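Protein ACDH-11, isoform b (Caenorhabditis elegans, PDB 4Y9J) belongs to the acyl-CoA dehydrogenase family and, as modelled, is a four-chain flavoprotein that binds flavin-adenine dinucleotide. Local coordinates at residues 113-118 with 123-128. Residues are numbered along the deposited sequence; the frame is centred on the assembly and turned at random.
Sequences IGYEDS and VRRIHQ
R124 NE donates its hydrogen to the carbonyl oxygen G114 O at 3.0 Å, and so ties the loop between helices 96-107 and 121-135 to the second of them, in the AidB-like N-terminal domain of an acyl-CoA dehydrogenase fold. The example illustrates how a helix's first turn can hold the loop leading into it. The donor stands above the carbonyl plane, and the N-H...O angle is 149°. A water closes a ring on the same oxygen: it donates to G114 O and accepts from R124 NH2, so two bonds grip this carbonyl. R124 reaches across because CG sits between the backbone N and the carbonyl carbon (chi1 79°) and the chain runs extended from there to NE. Its NH1, bonded to V119 O, also lies 3.0 Å from E116 O.

R125, next along the helix, turns its guanidinium to Y115. A weak bond joins R125 NH2 to Y115 OH at 3.0 Å, and the guanidinium makes an off-centre cation-pi contact with the ring, the two planes 68° apart. Within the helix, R125 NH1 meets Q128 OE1 at 2.6 Å on an in-plane lone pair, which should restrain the guanidinium's rotation. D150 of helix 143-158 binds R125 NH1, Y115 OH and Q128 NE2, while E383 pairs with R125 NE; these acids probably offset the arginine's charge.

Packing takes over at G114 and I113. The Q128 amide lies against the glycine, its OE1 3.6 Å from G114 CA. H127, whose NE2 bonds D53 of helix 44-74, makes a CH-pi contact: I113 CG2 sits over the H127 ring face, 3.9 Å from its centroid.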
loop_
_atom_site.group_PDB
_atom_site.type_symbol
_atom_site.label_atom_id
_atom_site.label_comp_id
_atom_site.label_asym_id
_atom_site.label_seq_id
_atom_site.Cartn_x
_atom_site.Cartn_y
_atom_site.Cartn_z
ATOM N N ILE B 113 35.034 16.296 -9.831
ATOM C CA ILE B 113 35.842 17.315 -9.155
ATOM C C ILE B 113 36.999 16.630 -8.403
ATOM O O ILE B 113 38.133 17.137 -8.435
ATOM C CB ILE B 113 34.954 18.243 -8.269
ATOM C CG1 ILE B 113 34.138 19.210 -9.155
ATOM C CG2 ILE B 113 35.768 19.059 -7.264
ATOM C CD1 ILE B 113 32.903 19.763 -8.455
ATOM N N GLY B 114 36.755 15.506 -7.740
ATOM C CA GLY B 114 37.794 14.822 -6.987
ATOM C C GLY B 114 38.992 14.332 -7.762
ATOM O O GLY B 114 40.047 14.093 -7.171
ATOM N N TYR B 115 38.837 14.217 -9.083
ATOM C CA TYR B 115 39.856 13.664 -9.973
ATOM C C TYR B 115 40.275 14.578 -11.143
ATOM O O TYR B 115 41.035 14.141 -11.994
ATOM C CB TYR B 115 39.409 12.303 -10.549
ATOM C CG TYR B 115 39.144 11.306 -9.457
ATOM C CD1 TYR B 115 40.187 10.552 -8.952
ATOM C CD2 TYR B 115 37.867 11.145 -8.896
ATOM C CE1 TYR B 115 39.993 9.699 -7.871
ATOM C CE2 TYR B 115 37.641 10.252 -7.852
ATOM C CZ TYR B 115 38.714 9.491 -7.359
ATOM O OH TYR B 115 38.554 8.613 -6.308
ATOM N N GLU B 116 39.772 15.808 -11.195
ATOM C CA GLU B 116 40.003 16.704 -12.338
ATOM C C GLU B 116 41.519 17.011 -12.441
ATOM O O GLU B 116 42.094 17.639 -11.589
ATOM C CB GLU B 116 39.119 17.976 -12.268
ATOM C CG GLU B 116 39.245 19.035 -13.417
ATOM C CD GLU B 116 39.704 18.541 -14.824
ATOM O OE1 GLU B 116 39.215 17.472 -15.271
ATOM O OE2 GLU B 116 40.545 19.240 -15.556
ATOM N N ASP B 117 42.135 16.475 -13.466
ATOM C CA ASP B 117 43.611 16.575 -13.720
ATOM C C ASP B 117 44.196 18.010 -13.723
ATOM O O ASP B 117 45.252 18.234 -13.140
ATOM C CB ASP B 117 43.927 15.830 -15.023
ATOM C CG ASP B 117 42.824 14.750 -15.364
ATOM O OD1 ASP B 117 41.603 15.076 -15.306
ATOM O OD2 ASP B 117 43.144 13.581 -15.661
ATOM N N SER B 118 43.497 18.992 -14.295
ATOM C CA SER B 118 43.993 20.397 -14.298
ATOM C C SER B 118 44.002 21.073 -12.932
ATOM O O SER B 118 44.472 22.212 -12.819
ATOM C CB SER B 118 43.134 21.275 -15.218
ATOM O OG SER B 118 41.786 21.365 -14.711
ATOM N N VAL B 123 43.422 20.773 -3.556
ATOM C CA VAL B 123 42.316 21.696 -3.746
ATOM C C VAL B 123 41.054 20.909 -4.067
ATOM O O VAL B 123 39.995 21.154 -3.543
ATOM C CB VAL B 123 42.628 22.702 -4.882
ATOM C CG1 VAL B 123 41.376 23.401 -5.415
ATOM C CG2 VAL B 123 43.663 23.717 -4.392
ATOM N N ARG B 124 41.173 20.017 -5.019
ATOM C CA ARG B 124 40.004 19.403 -5.520
ATOM C C ARG B 124 39.332 18.479 -4.519
ATOM O O ARG B 124 38.125 18.356 -4.561
ATOM C CB ARG B 124 40.304 18.792 -6.856
ATOM C CG ARG B 124 41.018 17.483 -6.826
ATOM C CD ARG B 124 41.652 17.247 -8.200
ATOM N NE ARG B 124 42.182 15.895 -8.154
ATOM C CZ ARG B 124 43.230 15.445 -8.822
ATOM N NH1 ARG B 124 43.879 16.229 -9.650
ATOM N NH2 ARG B 124 43.645 14.210 -8.612
ATOM N N ARG B 125 40.055 17.905 -3.552
ATOM C CA ARG B 125 39.396 17.067 -2.584
ATOM C C ARG B 125 38.674 17.943 -1.576
ATOM O O ARG B 125 37.604 17.583 -1.105
ATOM C CB ARG B 125 40.346 16.069 -1.895
ATOM C CG ARG B 125 40.791 14.889 -2.760
ATOM C CD ARG B 125 39.621 13.970 -3.147
ATOM N NE ARG B 125 40.058 12.662 -3.603
ATOM C CZ ARG B 125 39.264 11.679 -4.011
ATOM N NH1 ARG B 125 37.934 11.850 -4.105
ATOM N NH2 ARG B 125 39.816 10.527 -4.355
ATOM N N ILE B 126 39.238 19.114 -1.311
ATOM C CA ILE B 126 38.564 20.050 -0.416
ATOM C C ILE B 126 37.262 20.526 -1.079
ATOM O O ILE B 126 36.212 20.525 -0.458
ATOM C CB ILE B 126 39.504 21.220 0.020
ATOM C CG1 ILE B 126 40.573 20.652 0.966
ATOM C CG2 ILE B 126 38.714 22.287 0.749
ATOM C CD1 ILE B 126 41.775 21.548 1.191
ATOM N N HIS B 127 37.349 20.900 -2.350
ATOM C CA HIS B 127 36.202 21.351 -3.088
ATOM C C HIS B 127 35.138 20.208 -3.073
ATOM O O HIS B 127 34.012 20.426 -2.690
ATOM C CB HIS B 127 36.648 21.710 -4.505
ATOM C CG HIS B 127 35.568 22.207 -5.405
ATOM N ND1 HIS B 127 35.833 22.647 -6.678
ATOM C CD2 HIS B 127 34.245 22.393 -5.208
ATOM C CE1 HIS B 127 34.715 23.054 -7.249
ATOM N NE2 HIS B 127 33.731 22.888 -6.376
ATOM N N GLN B 128 35.570 19.009 -3.410
ATOM C CA GLN B 128 34.710 17.856 -3.530
ATOM C C GLN B 128 34.051 17.519 -2.258
ATOM O O GLN B 128 32.804 17.298 -2.217
ATOM C CB GLN B 128 35.482 16.650 -4.059
ATOM C CG GLN B 128 34.591 15.454 -4.357
ATOM C CD GLN B 128 35.288 14.123 -4.333
ATOM O OE1 GLN B 128 36.395 13.972 -3.802
ATOM N NE2 GLN B 128 34.607 13.120 -4.873
HETATM O O HOH W 1 42.202 12.554 -6.602
#